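Local coordinates for Lmo1340 protein (Listeria monocytogenes, PDB 4NLM) that is of unknown function but, as a probable lipoprotein carrying a YqgU-like six-bladed beta-propeller domain, is probably displayed at the bacterial cell surface, at residues Q225-V228 / L233-I236; L245-F248 / Q254-F257; Y274-F279 / T283-V288; D199-N204 / L268-P273; I236-D241 / A261-D266. All coordinates share one frame; numbering follows the deposited sequence.

Contact 1 of 5, residues Q225-V228 / L233-I236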
# COMPACT_ATOMS: atom_id res chain seq x y z
N GLN A 225 -2.50 -0.49 14.78
CA GLN A 225 -2.48 -0.48 13.33
C GLN A 225 -2.53 -1.95 12.92
O GLN A 225 -2.04 -2.81 13.66
CB GLN A 225 -1.18 0.17 12.84
CG GLN A 225 -1.11 0.41 11.34
CD GLN A 225 0.10 1.23 10.96
OE1 GLN A 225 0.45 2.16 11.67
NE2 GLN A 225 0.68 0.95 9.83
N PHE A 226 -3.06 -2.27 11.74
CA PHE A 226 -3.11 -3.66 11.28
C PHE A 226 -3.02 -3.66 9.78
O PHE A 226 -3.23 -2.65 9.12
CB PHE A 226 -4.36 -4.35 11.78
CG PHE A 226 -5.60 -3.94 11.06
CD1 PHE A 226 -6.25 -2.77 11.38
CD2 PHE A 226 -6.13 -4.74 10.07
CE1 PHE A 226 -7.40 -2.38 10.71
CE2 PHE A 226 -7.26 -4.36 9.40
CZ PHE A 226 -7.89 -3.18 9.71
N ALA A 227 -2.74 -4.84 9.24
CA ALA A 227 -2.69 -5.04 7.80
C ALA A 227 -2.95 -6.52 7.53
O ALA A 227 -2.67 -7.34 8.39
CB ALA A 227 -1.35 -4.58 7.20
N VAL A 228 -3.42 -6.82 6.33
CA VAL A 228 -3.67 -8.20 5.93
C VAL A 228 -2.97 -8.44 4.60
O VAL A 228 -2.98 -7.60 3.70
CB VAL A 228 -5.19 -8.47 5.79
CG1 VAL A 228 -5.48 -9.91 5.37
CG2 VAL A 228 -5.89 -8.17 7.10
N LEU A 233 -2.62 -11.86 9.15
CA LEU A 233 -3.05 -10.65 9.79
C LEU A 233 -1.87 -10.15 10.63
O LEU A 233 -1.41 -10.84 11.55
CB LEU A 233 -4.24 -10.88 10.71
CG LEU A 233 -4.63 -9.76 11.67
CD1 LEU A 233 -5.02 -8.50 10.90
CD2 LEU A 233 -5.75 -10.14 12.62
N LEU A 234 -1.40 -8.97 10.30
CA LEU A 234 -0.36 -8.25 11.05
C LEU A 234 -1.04 -7.25 11.97
O LEU A 234 -1.94 -6.53 11.53
CB LEU A 234 0.52 -7.46 10.10
CG LEU A 234 1.47 -6.46 10.77
CD1 LEU A 234 2.58 -7.20 11.50
CD2 LEU A 234 2.01 -5.44 9.76
N THR A 235 -0.66 -7.25 13.23
CA THR A 235 -1.10 -6.23 14.15
C THR A 235 0.13 -5.54 14.74
O THR A 235 1.18 -6.14 14.91
CB THR A 235 -2.01 -6.73 15.28
OG1 THR A 235 -1.34 -7.71 16.03
CG2 THR A 235 -3.31 -7.32 14.73
N ILE A 236 -0.04 -4.27 15.08
CA ILE A 236 1.00 -3.46 15.71
C ILE A 236 0.38 -2.81 16.93
O ILE A 236 -0.71 -2.24 16.85
CB ILE A 236 1.55 -2.39 14.75
CG1 ILE A 236 2.08 -3.02 13.46
CG2 ILE A 236 2.64 -1.56 15.40
CD1 ILE A 236 2.52 -2.03 12.39

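Contact 2 of 5, residues L245-F248 / Q254-F257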
# COMPACT_ATOMS: atom_id res chain seq x y z
N LEU A 245 5.21 -3.70 19.34
CA LEU A 245 5.01 -5.14 19.17
C LEU A 245 4.24 -5.47 17.89
O LEU A 245 3.10 -5.01 17.71
CB LEU A 245 4.25 -5.65 20.38
CG LEU A 245 3.79 -7.12 20.33
CD1 LEU A 245 4.93 -8.09 20.17
CD2 LEU A 245 2.96 -7.45 21.56
N TYR A 246 4.91 -6.21 17.01
CA TYR A 246 4.37 -6.69 15.75
C TYR A 246 3.98 -8.15 15.94
O TYR A 246 4.85 -8.98 16.19
CB TYR A 246 5.39 -6.58 14.63
CG TYR A 246 5.81 -5.19 14.24
CD1 TYR A 246 6.60 -4.41 15.06
CD2 TYR A 246 5.52 -4.69 13.00
CE1 TYR A 246 7.01 -3.13 14.69
CE2 TYR A 246 5.90 -3.41 12.63
CZ TYR A 246 6.65 -2.65 13.46
OH TYR A 246 7.06 -1.38 13.10
N ASP A 247 2.68 -8.46 15.84
CA ASP A 247 2.20 -9.83 15.94
C ASP A 247 1.69 -10.31 14.58
O ASP A 247 1.09 -9.55 13.81
CB ASP A 247 1.07 -9.96 16.97
CG ASP A 247 1.55 -10.07 18.39
OD1 ASP A 247 2.75 -10.22 18.64
OD2 ASP A 247 0.69 -10.07 19.29
N PHE A 248 1.93 -11.58 14.31
CA PHE A 248 1.55 -12.24 13.07
C PHE A 248 0.57 -13.34 13.42
O PHE A 248 0.88 -14.22 14.24
CB PHE A 248 2.79 -12.78 12.38
CG PHE A 248 3.79 -11.70 12.04
CD1 PHE A 248 4.69 -11.20 12.98
CD2 PHE A 248 3.81 -11.15 10.76
CE1 PHE A 248 5.58 -10.16 12.67
CE2 PHE A 248 4.71 -10.14 10.44
CZ PHE A 248 5.58 -9.65 11.39
N GLN A 254 -4.67 -17.56 14.84
CA GLN A 254 -3.63 -18.13 15.69
C GLN A 254 -2.41 -17.23 15.61
O GLN A 254 -1.89 -17.00 14.54
CB GLN A 254 -3.20 -19.51 15.22
CG GLN A 254 -4.35 -20.48 15.15
CD GLN A 254 -3.89 -21.86 14.79
OE1 GLN A 254 -4.12 -22.33 13.68
NE2 GLN A 254 -3.22 -22.52 15.73
N ASN A 255 -1.98 -16.74 16.76
CA ASN A 255 -0.80 -15.88 16.85
C ASN A 255 0.45 -16.75 16.75
O ASN A 255 0.66 -17.58 17.63
CB ASN A 255 -0.87 -15.15 18.18
CG ASN A 255 -0.01 -13.93 18.21
OD1 ASN A 255 1.02 -13.87 17.54
ND2 ASN A 255 -0.41 -12.95 19.01
N PHE A 256 1.25 -16.58 15.70
CA PHE A 256 2.39 -17.46 15.45
C PHE A 256 3.78 -16.83 15.55
O PHE A 256 4.78 -17.56 15.48
CB PHE A 256 2.23 -18.25 14.15
CG PHE A 256 2.31 -17.46 12.88
CD1 PHE A 256 1.21 -16.81 12.36
CD2 PHE A 256 3.49 -17.43 12.15
CE1 PHE A 256 1.28 -16.15 11.16
CE2 PHE A 256 3.57 -16.74 10.96
CZ PHE A 256 2.47 -16.10 10.46
N PHE A 257 3.86 -15.50 15.65
CA PHE A 257 5.15 -14.86 15.86
C PHE A 257 4.94 -13.46 16.39
O PHE A 257 3.97 -12.81 16.03
CB PHE A 257 5.97 -14.79 14.57
CG PHE A 257 7.39 -14.36 14.78
CD1 PHE A 257 8.22 -15.08 15.59
CD2 PHE A 257 7.88 -13.19 14.20
CE1 PHE A 257 9.53 -14.68 15.79
CE2 PHE A 257 9.20 -12.81 14.37
CZ PHE A 257 10.03 -13.56 15.17

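Contact 3 of 5, residues Y274-F279 / T283-V288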
# COMPACT_ATOMS: atom_id res chain seq x y z
N TYR A 274 7.86 2.64 8.01
CA TYR A 274 7.30 1.95 6.88
C TYR A 274 7.61 0.45 6.89
O TYR A 274 8.71 0.01 7.26
CB TYR A 274 7.80 2.53 5.56
CG TYR A 274 7.26 3.91 5.29
CD1 TYR A 274 5.92 4.08 4.95
CD2 TYR A 274 8.06 5.05 5.38
CE1 TYR A 274 5.40 5.34 4.72
CE2 TYR A 274 7.55 6.31 5.16
CZ TYR A 274 6.23 6.45 4.82
OH TYR A 274 5.73 7.73 4.61
N PHE A 275 6.64 -0.35 6.42
CA PHE A 275 6.81 -1.75 6.16
C PHE A 275 6.29 -2.04 4.76
O PHE A 275 5.49 -1.29 4.21
CB PHE A 275 6.17 -2.65 7.24
CG PHE A 275 4.68 -2.51 7.35
CD1 PHE A 275 3.80 -3.22 6.51
CD2 PHE A 275 4.14 -1.70 8.33
CE1 PHE A 275 2.43 -3.05 6.64
CE2 PHE A 275 2.77 -1.54 8.45
CZ PHE A 275 1.92 -2.23 7.62
N ASP A 276 6.73 -3.15 4.20
CA ASP A 276 6.27 -3.60 2.87
C ASP A 276 4.90 -4.22 3.00
O ASP A 276 4.70 -5.20 3.72
CB ASP A 276 7.28 -4.62 2.36
CG ASP A 276 6.83 -5.40 1.14
OD1 ASP A 276 6.06 -4.87 0.32
OD2 ASP A 276 7.27 -6.57 1.04
N THR A 277 3.92 -3.63 2.34
CA THR A 277 2.56 -4.15 2.40
C THR A 277 2.40 -5.50 1.73
O THR A 277 1.44 -6.20 2.01
CB THR A 277 1.60 -3.12 1.77
OG1 THR A 277 2.02 -2.87 0.43
CG2 THR A 277 1.55 -1.83 2.58
N ASN A 278 3.36 -5.88 0.91
CA ASN A 278 3.32 -7.13 0.22
C ASN A 278 4.04 -8.22 1.03
O ASN A 278 5.05 -8.77 0.59
CB ASN A 278 3.95 -6.93 -1.14
CG ASN A 278 3.61 -8.05 -2.10
OD1 ASN A 278 2.43 -8.28 -2.46
ND2 ASN A 278 4.64 -8.74 -2.56
N PHE A 279 3.58 -8.46 2.25
CA PHE A 279 4.19 -9.46 3.12
C PHE A 279 3.48 -10.81 3.03
O PHE A 279 2.36 -10.92 2.51
CB PHE A 279 4.24 -8.96 4.58
CG PHE A 279 2.90 -8.65 5.19
CD1 PHE A 279 2.12 -9.67 5.74
CD2 PHE A 279 2.40 -7.37 5.21
CE1 PHE A 279 0.91 -9.37 6.32
CE2 PHE A 279 1.17 -7.10 5.76
CZ PHE A 279 0.42 -8.10 6.31
N THR A 283 8.09 -13.60 4.71
CA THR A 283 8.82 -12.36 4.43
C THR A 283 7.99 -11.18 4.87
O THR A 283 6.91 -10.92 4.34
CB THR A 283 9.18 -12.21 2.92
OG1 THR A 283 9.94 -13.34 2.45
CG2 THR A 283 9.97 -10.95 2.67
N PHE A 284 8.53 -10.48 5.86
CA PHE A 284 7.97 -9.22 6.32
C PHE A 284 9.15 -8.24 6.43
O PHE A 284 10.06 -8.43 7.22
CB PHE A 284 7.28 -9.35 7.65
CG PHE A 284 6.75 -8.05 8.18
CD1 PHE A 284 5.62 -7.47 7.65
CD2 PHE A 284 7.39 -7.40 9.20
CE1 PHE A 284 5.13 -6.26 8.13
CE2 PHE A 284 6.90 -6.19 9.69
CZ PHE A 284 5.78 -5.62 9.15
N LEU A 285 9.13 -7.24 5.57
CA LEU A 285 10.20 -6.22 5.53
C LEU A 285 9.75 -4.96 6.20
O LEU A 285 8.68 -4.45 5.92
CB LEU A 285 10.50 -5.87 4.08
CG LEU A 285 11.01 -6.98 3.18
CD1 LEU A 285 10.96 -6.60 1.71
CD2 LEU A 285 12.41 -7.34 3.58
N THR A 286 10.58 -4.45 7.12
CA THR A 286 10.25 -3.21 7.81
C THR A 286 11.50 -2.45 8.18
O THR A 286 12.55 -3.05 8.44
CB THR A 286 9.44 -3.48 9.10
OG1 THR A 286 9.02 -2.26 9.71
CG2 THR A 286 10.17 -4.38 10.07
N PHE A 287 11.37 -1.14 8.26
CA PHE A 287 12.38 -0.33 8.92
C PHE A 287 12.19 -0.45 10.43
O PHE A 287 11.07 -0.63 10.95
CB PHE A 287 12.34 1.14 8.44
CG PHE A 287 12.80 1.25 7.05
CD1 PHE A 287 14.17 1.26 6.78
CD2 PHE A 287 11.92 1.32 6.00
CE1 PHE A 287 14.61 1.28 5.49
CE2 PHE A 287 12.36 1.35 4.72
CZ PHE A 287 13.73 1.35 4.46
N VAL A 288 13.31 -0.36 11.14
CA VAL A 288 13.36 -0.48 12.58
C VAL A 288 14.32 0.60 13.11
O VAL A 288 15.42 0.70 12.61
CB VAL A 288 13.86 -1.88 13.00
CG1 VAL A 288 13.98 -2.03 14.48
CG2 VAL A 288 12.93 -2.96 12.50
O HOH W 1 6.80 -7.20 3.92

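Contact 4 of 5, residues D199-N204 / L268-P273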
# COMPACT_ATOMS: atom_id res chain seq x y z
N ASP A 199 -9.46 10.34 18.13
CA ASP A 199 -8.06 10.68 18.35
C ASP A 199 -7.27 9.57 19.04
O ASP A 199 -6.06 9.67 19.20
CB ASP A 199 -7.97 11.96 19.19
CG ASP A 199 -8.68 13.14 18.53
OD1 ASP A 199 -8.97 13.07 17.31
OD2 ASP A 199 -8.96 14.14 19.24
N ASP A 200 -7.96 8.51 19.46
CA ASP A 200 -7.31 7.40 20.15
C ASP A 200 -6.25 6.71 19.30
O ASP A 200 -6.41 6.54 18.09
CB ASP A 200 -8.35 6.36 20.59
CG ASP A 200 -9.20 6.84 21.75
OD1 ASP A 200 -8.94 7.93 22.31
OD2 ASP A 200 -10.15 6.11 22.11
N GLU A 201 -5.14 6.33 19.92
CA GLU A 201 -4.11 5.59 19.23
C GLU A 201 -4.54 4.13 19.01
O GLU A 201 -4.27 3.54 17.97
CB GLU A 201 -2.82 5.64 20.02
CG GLU A 201 -1.65 5.05 19.26
CD GLU A 201 -0.33 5.53 19.80
OE1 GLU A 201 0.27 4.76 20.57
OE2 GLU A 201 0.09 6.69 19.51
N LEU A 202 -5.19 3.56 20.03
CA LEU A 202 -5.64 2.17 20.01
C LEU A 202 -7.12 2.01 19.73
O LEU A 202 -7.91 2.87 20.03
CB LEU A 202 -5.36 1.48 21.37
CG LEU A 202 -3.96 1.27 21.93
CD1 LEU A 202 -3.99 0.80 23.36
CD2 LEU A 202 -3.27 0.26 21.07
N GLY A 203 -7.47 0.86 19.19
CA GLY A 203 -8.86 0.46 19.00
C GLY A 203 -8.97 -1.04 19.18
O GLY A 203 -8.03 -1.68 19.63
N ASN A 204 -10.12 -1.59 18.85
CA ASN A 204 -10.34 -3.03 18.92
C ASN A 204 -10.69 -3.52 17.53
O ASN A 204 -11.45 -2.87 16.82
CB ASN A 204 -11.44 -3.32 19.94
CG ASN A 204 -11.01 -2.95 21.33
OD1 ASN A 204 -10.09 -3.56 21.87
ND2 ASN A 204 -11.63 -1.94 21.92
N LEU A 268 2.81 13.89 18.38
CA LEU A 268 1.43 13.44 18.36
C LEU A 268 1.18 12.04 18.91
O LEU A 268 0.03 11.69 19.17
CB LEU A 268 0.89 13.54 16.93
CG LEU A 268 1.01 14.94 16.29
CD1 LEU A 268 0.39 14.96 14.90
CD2 LEU A 268 0.34 16.02 17.14
N GLY A 269 2.23 11.26 19.14
CA GLY A 269 2.09 9.88 19.61
C GLY A 269 3.10 8.93 18.96
O GLY A 269 4.13 9.36 18.47
N THR A 270 2.79 7.64 18.96
CA THR A 270 3.67 6.65 18.40
C THR A 270 3.93 6.90 16.93
O THR A 270 3.03 7.26 16.18
CB THR A 270 3.07 5.24 18.57
OG1 THR A 270 2.90 4.94 19.97
CG2 THR A 270 3.96 4.19 17.96
N PHE A 271 5.18 6.69 16.50
CA PHE A 271 5.56 6.79 15.11
C PHE A 271 5.79 5.37 14.59
O PHE A 271 6.51 4.60 15.20
CB PHE A 271 6.86 7.60 14.94
CG PHE A 271 7.30 7.70 13.52
CD1 PHE A 271 6.66 8.56 12.65
CD2 PHE A 271 8.30 6.90 13.03
CE1 PHE A 271 7.04 8.65 11.33
CE2 PHE A 271 8.69 6.98 11.72
CZ PHE A 271 8.06 7.86 10.86
N VAL A 272 5.18 5.00 13.46
CA VAL A 272 5.34 3.65 12.92
C VAL A 272 6.16 3.75 11.64
O VAL A 272 5.74 4.39 10.67
CB VAL A 272 4.00 3.00 12.64
CG1 VAL A 272 4.20 1.59 12.10
CG2 VAL A 272 3.16 2.95 13.91
N PRO A 273 7.33 3.12 11.60
CA PRO A 273 8.11 3.14 10.38
C PRO A 273 7.42 2.41 9.24
O PRO A 273 6.49 1.60 9.45
CB PRO A 273 9.41 2.43 10.78
CG PRO A 273 9.48 2.59 12.26
CD PRO A 273 8.06 2.49 12.70

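Contact 5 of 5, residues I236-D241 / A261-D266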
# COMPACT_ATOMS: atom_id res chain seq x y z
N ILE A 236 -0.04 -4.27 15.08
CA ILE A 236 1.00 -3.46 15.71
C ILE A 236 0.38 -2.81 16.93
O ILE A 236 -0.71 -2.24 16.85
CB ILE A 236 1.55 -2.39 14.75
CG1 ILE A 236 2.08 -3.02 13.46
CG2 ILE A 236 2.64 -1.56 15.40
CD1 ILE A 236 2.52 -2.03 12.39
N GLU A 237 1.08 -2.85 18.05
CA GLU A 237 0.61 -2.27 19.28
C GLU A 237 1.81 -1.83 20.13
O GLU A 237 2.89 -2.37 20.01
CB GLU A 237 -0.27 -3.26 20.06
CG GLU A 237 0.49 -4.44 20.63
CD GLU A 237 -0.41 -5.56 21.09
OE1 GLU A 237 -0.84 -5.56 22.26
OE2 GLU A 237 -0.65 -6.47 20.27
N LYS A 238 1.61 -0.81 20.96
CA LYS A 238 2.65 -0.42 21.89
C LYS A 238 2.86 -1.55 22.87
O LYS A 238 1.93 -2.29 23.17
CB LYS A 238 2.26 0.83 22.70
CG LYS A 238 2.24 2.13 21.91
CD LYS A 238 1.82 3.31 22.78
CE LYS A 238 2.61 3.41 24.07
NZ LYS A 238 2.19 4.57 24.91
N ASN A 239 4.08 -1.69 23.33
CA ASN A 239 4.42 -2.69 24.34
C ASN A 239 5.38 -1.97 25.28
O ASN A 239 6.58 -2.13 25.19
CB ASN A 239 5.06 -3.89 23.67
CG ASN A 239 5.44 -4.94 24.65
OD1 ASN A 239 5.00 -4.92 25.80
ND2 ASN A 239 6.26 -5.88 24.20
N SER A 240 4.80 -1.20 26.19
CA SER A 240 5.51 -0.17 26.96
C SER A 240 5.83 0.98 26.03
O SER A 240 5.70 0.89 24.82
CB SER A 240 6.79 -0.62 27.65
OG SER A 240 7.90 -0.64 26.77
N ASP A 241 6.30 2.09 26.60
CA ASP A 241 6.65 3.24 25.77
C ASP A 241 7.94 3.00 25.00
O ASP A 241 8.27 3.80 24.11
CB ASP A 241 6.76 4.52 26.61
CG ASP A 241 5.46 4.85 27.35
OD1 ASP A 241 4.38 4.62 26.77
OD2 ASP A 241 5.50 5.30 28.51
N ALA A 261 10.15 -4.09 18.30
CA ALA A 261 11.06 -3.08 17.78
C ALA A 261 11.12 -1.93 18.77
O ALA A 261 10.16 -1.65 19.47
CB ALA A 261 10.52 -2.57 16.46
N ALA A 262 12.25 -1.23 18.80
CA ALA A 262 12.33 0.01 19.57
C ALA A 262 11.26 0.96 19.06
O ALA A 262 11.06 1.08 17.87
CB ALA A 262 13.69 0.63 19.40
N ARG A 263 10.61 1.67 20.00
CA ARG A 263 9.50 2.56 19.66
C ARG A 263 9.92 4.02 19.55
O ARG A 263 10.49 4.59 20.50
CB ARG A 263 8.43 2.47 20.73
CG ARG A 263 7.26 3.41 20.53
CD ARG A 263 6.16 3.18 21.56
NE ARG A 263 5.19 4.28 21.55
CZ ARG A 263 5.32 5.41 22.24
NH1 ARG A 263 4.41 6.35 22.09
NH2 ARG A 263 6.36 5.63 23.04
N GLU A 264 9.64 4.61 18.40
CA GLU A 264 9.79 6.04 18.23
C GLU A 264 8.43 6.71 18.43
O GLU A 264 7.36 6.08 18.30
CB GLU A 264 10.31 6.38 16.86
CG GLU A 264 11.79 6.17 16.70
CD GLU A 264 12.29 6.49 15.30
OE1 GLU A 264 11.48 6.52 14.34
OE2 GLU A 264 13.52 6.68 15.16
N TYR A 265 8.49 7.99 18.72
CA TYR A 265 7.30 8.78 18.93
C TYR A 265 7.59 10.22 18.54
O TYR A 265 8.73 10.64 18.52
CB TYR A 265 6.81 8.63 20.38
CG TYR A 265 7.87 8.87 21.41
CD1 TYR A 265 8.74 7.84 21.78
CD2 TYR A 265 8.02 10.10 22.02
CE1 TYR A 265 9.73 8.05 22.72
CE2 TYR A 265 9.00 10.31 22.97
CZ TYR A 265 9.85 9.29 23.32
OH TYR A 265 10.82 9.53 24.26
N ASP A 266 6.55 10.93 18.17
CA ASP A 266 6.73 12.31 17.80
C ASP A 266 5.82 13.09 18.72
O ASP A 266 5.38 12.56 19.75
CB ASP A 266 6.43 12.53 16.30
CG ASP A 266 5.06 11.98 15.88
OD1 ASP A 266 4.11 12.04 16.69
OD2 ASP A 266 4.94 11.50 14.73

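Contact 1 of 5, residues Q225-V228 / L233-I236
The Phe226 ring meets Leu233 obliquely, with CD2 of Phe226 4.0 Å from CD1 of Leu233, an approach that is neither face-on nor edge-on; beyond the two segments the ring touches Ser183, Ile191 and Asn193. The pair belongs to the antiparallel hairpin of strands 225-229 and 232-238 in a propeller sheet, and the strand directions at 167° with axes 4.7 Å apart confirm that pairing. Phe226 and Thr235 form a non-hydrogen-bonded pair, as do Val228 and Leu233, and these four side chains share one face. Gln225, Ala227, Leu234 and Ile236 take the other. Phe226 holds CG between its own N and carbonyl carbon (chi1 74°), which carries the ring end away from strand 232-238 and toward strands 182-184 and 189-194 of another sheet. With CG opposite the backbone N (chi1 168°), Leu233 can set CD1 against both Phe226 and Val228, 3.9 Å from Val228 CG2. On the other face Ala227 CB comes within 4.3 Å of Leu234 CD2, and Phe279 touches both residues. Two hydrogen-bonded pairs tie the backbones, Gln225 with Ile236 and Ala227 with Leu234. Leu234 O accepts from Ala227 N at 3.0 Å and also receives a CA-H contact from Phe226 CA at 3.1 Å, while Leu234 N donates to Ala227 O at 2.8 Å.

Contact 2 of 5, residues L245-F248 / Q254-F257
A classic beta bulge interrupts the hairpin of strands 243-249 and 255-266, where Phe256 and Phe257 both lie opposite Phe248. Its backbone signature is a pair of bonds on one residue: Phe248 N donates to Phe257 O at 2.9 Å, and Phe256 N donates nearly straight to Phe248 O at 2.8 Å. The short strand axes stand at 118°, far from straight antiparallel, consistent with the local twist of a bulge. Each bulge residue meets Phe248 differently. Phe256 lays one ring face against Phe248 CB, which stands 4.1 Å from the ring centroid and 22° off the normal, a CH-pi contact; its CG sits between backbone N and carbonyl carbon (chi1 69°), bringing the ring back over strand 243-249. Phe257 instead runs alongside Phe248 in the same direction, and Phe248 CD1 comes to the edge of its ring, 4.0 Å from Phe257 CD2. Phe248 in turn has an edge-to-face partner in Phe284. At the polar side Asn255 ND2 donates to Asp247 OD2 at 3.1 Å, with the acceptor in the amide plane but the donor well above the carboxylate plane. Asp247 OD1 is bonded to Ser258 OG, so the carboxylate bridges two points of the partner strand. Those two hydrogen bonds would restrict rotation of the Asp247 side chain, while the like charge of nearby Glu237 would probably oppose any stabilisation of its negative charge.

Contact 3 of 5, residues Y274-F279 / T283-V288
Phe284 sits between Phe275 and Phe279, and the three form an aromatic cluster. Its CZ lies 3.6 Å from Phe275 CB, and the two rings meet obliquely, their planes 35° apart. With Phe279 the geometry is offset edge-to-face: the edge of Phe284 is directed to the face of Phe279, centroids 5.7 Å apart and planes at 75°. Phe279 CB in turn comes to the edge of the Phe284 ring, 3.7 Å from Phe284 CD1. Phe284 reaches both because its CG is opposite the backbone N (chi1 177°), which brings the end of the ring close to segment 274-279.

The next layer is the backbone that fixes this register. Phe287 N donates almost straight to Tyr274 O at 3.1 Å, and Asp276 N donates to Leu285 O at 2.9 Å, flanking a single bridge between Phe275 and Thr286. A water takes over beyond it: it accepts from Leu285 N at 2.9 Å and donates to Asp276 O, with a weak further bond to Asp276 OD2. Asp276 also closes an Asx turn, its OD1 accepting from Asn278 N at 2.9 Å from above the carboxylate plane. Its OD2 is bonded to Ser328 OG, which ties the turn to strand 326-328.

Further out, strand 284-289 has strand 302-308 as its sheet neighbour. The cluster packs on Leu234 of strand 232-238, and Phe284 also meets Phe248 of strand 243-249 edge-to-face, which joins two sheets of the propeller.

Contact 4 of 5, residues D199-N204 / L268-P273
Glu201 grips Thr270 with both carboxylate oxygens, a bidentate link between successive sheets of the propeller that joins the connection leading into strand 203-209 to the short strand near 269-271. The tight part is confined to this one pair of residues. Thr270 OG1 donates to Glu201 OE1 at 2.7 Å, from 40° above the carboxylate plane, while Thr270 N donates to Glu201 OE2 at 2.9 Å on the syn side but tilted out of that plane, with an N-H...O angle of 161°. A hydroxyl and a backbone amide of one residue therefore hold the carboxylate at two points, which should limit its rotation. Glu201 attains this by an extended chain, CG trans to the backbone N (chi1 -172°), and it meets the Thr270 side chain at about a right angle.

The remainder is loose. Only 98 Å² is buried between the segments, the nearest CA pair, Glu201 with Gly269, is 7.5 Å apart, and the touching residues all keep some exposure at the protein surface. Gly269 adds a single light approach, its CA 3.8 Å from Glu201 OE2; its backbone angles call for glycine.

Neighbours pack against the tight side. Met224 and Lys238 touch both Glu201 and Thr270, and Arg263 NE donates to Thr270 OG1, which would polarise the hydroxyl toward its carboxylate acceptor. The segments lie 64 residues apart at their closest ends and belong to different sheets of the fold. At the centre of the bridge, Glu201 CD lies 3.3 Å from Thr270 OG1, between the two oxygens engaged by that residue.

Contact 5 of 5, residues I236-D241 / A261-D266
Arg263 NH2 donates to Asp241 O at 2.9 Å, with an N-H...O angle of 155°. The bond is well directed at both ends: the acceptor lies at the edge of the guanidinium, close to its plane, and the donor meets a lone pair in the carbonyl plane. Asp241 also closes a salt bridge within its own segment, where Lys238 NZ, in the conformer described, donates to OD1 at 2.9 Å, nearly in line with the C-O bond. The same OD1 is 4.3 Å from Arg263 NH2 but well out of the guanidinium plane, so it contributes charge alone. In that conformer Lys238 NZ and Arg263 NH1 stand 4.0 Å apart, and the carboxylate of Asp241 probably eases this meeting of positive groups.

Packing follows from the chain shapes. Arg263 is extended from CG to NE, with CG trans to the backbone N (chi1 177°), an outstretched shape that carries the guanidinium to segment 236-241. This Lys238 conformer bends at its third torsion (51°), and its CE settles over one guanidinium face, offset toward the rim, 3.8 Å from Arg263 CZ. The aliphatic part of the lysine continues this cover, with CG 3.7 Å from Arg263 NE. Arg263 NE is bonded to Thr270 OG1, fixing another edge of the group. Strands 232-238 and 255-266 flank strand 243-249 in one sheet, and the arrangement is an arginine clasping the turn that leads from strand 232-238 into strand 243-249 of a propeller sheet.

Overall arrangement
Four of the five contacts reach one branched sheet of the propeller domain. Along it, contact 1 pairs strands 225-229 and 232-238, contact 2 pairs 243-249 with 255-266, and contact 5 links the two strands flanking 243-249. The centres of contacts 1 and 2 are about 9 Å apart, as are those of contacts 4 and 5, where Arg263 and Thr270 meet. Contact 4 spans the longest stretch of chain, enclosing contacts 1, 2 and 5, and ties this sheet to the strand 203-209 region. Contact 3 comes last in sequence, its centre about 11 Å from that of contact 1, and brings in the next sheet. Together they join three successive sheets of the propeller.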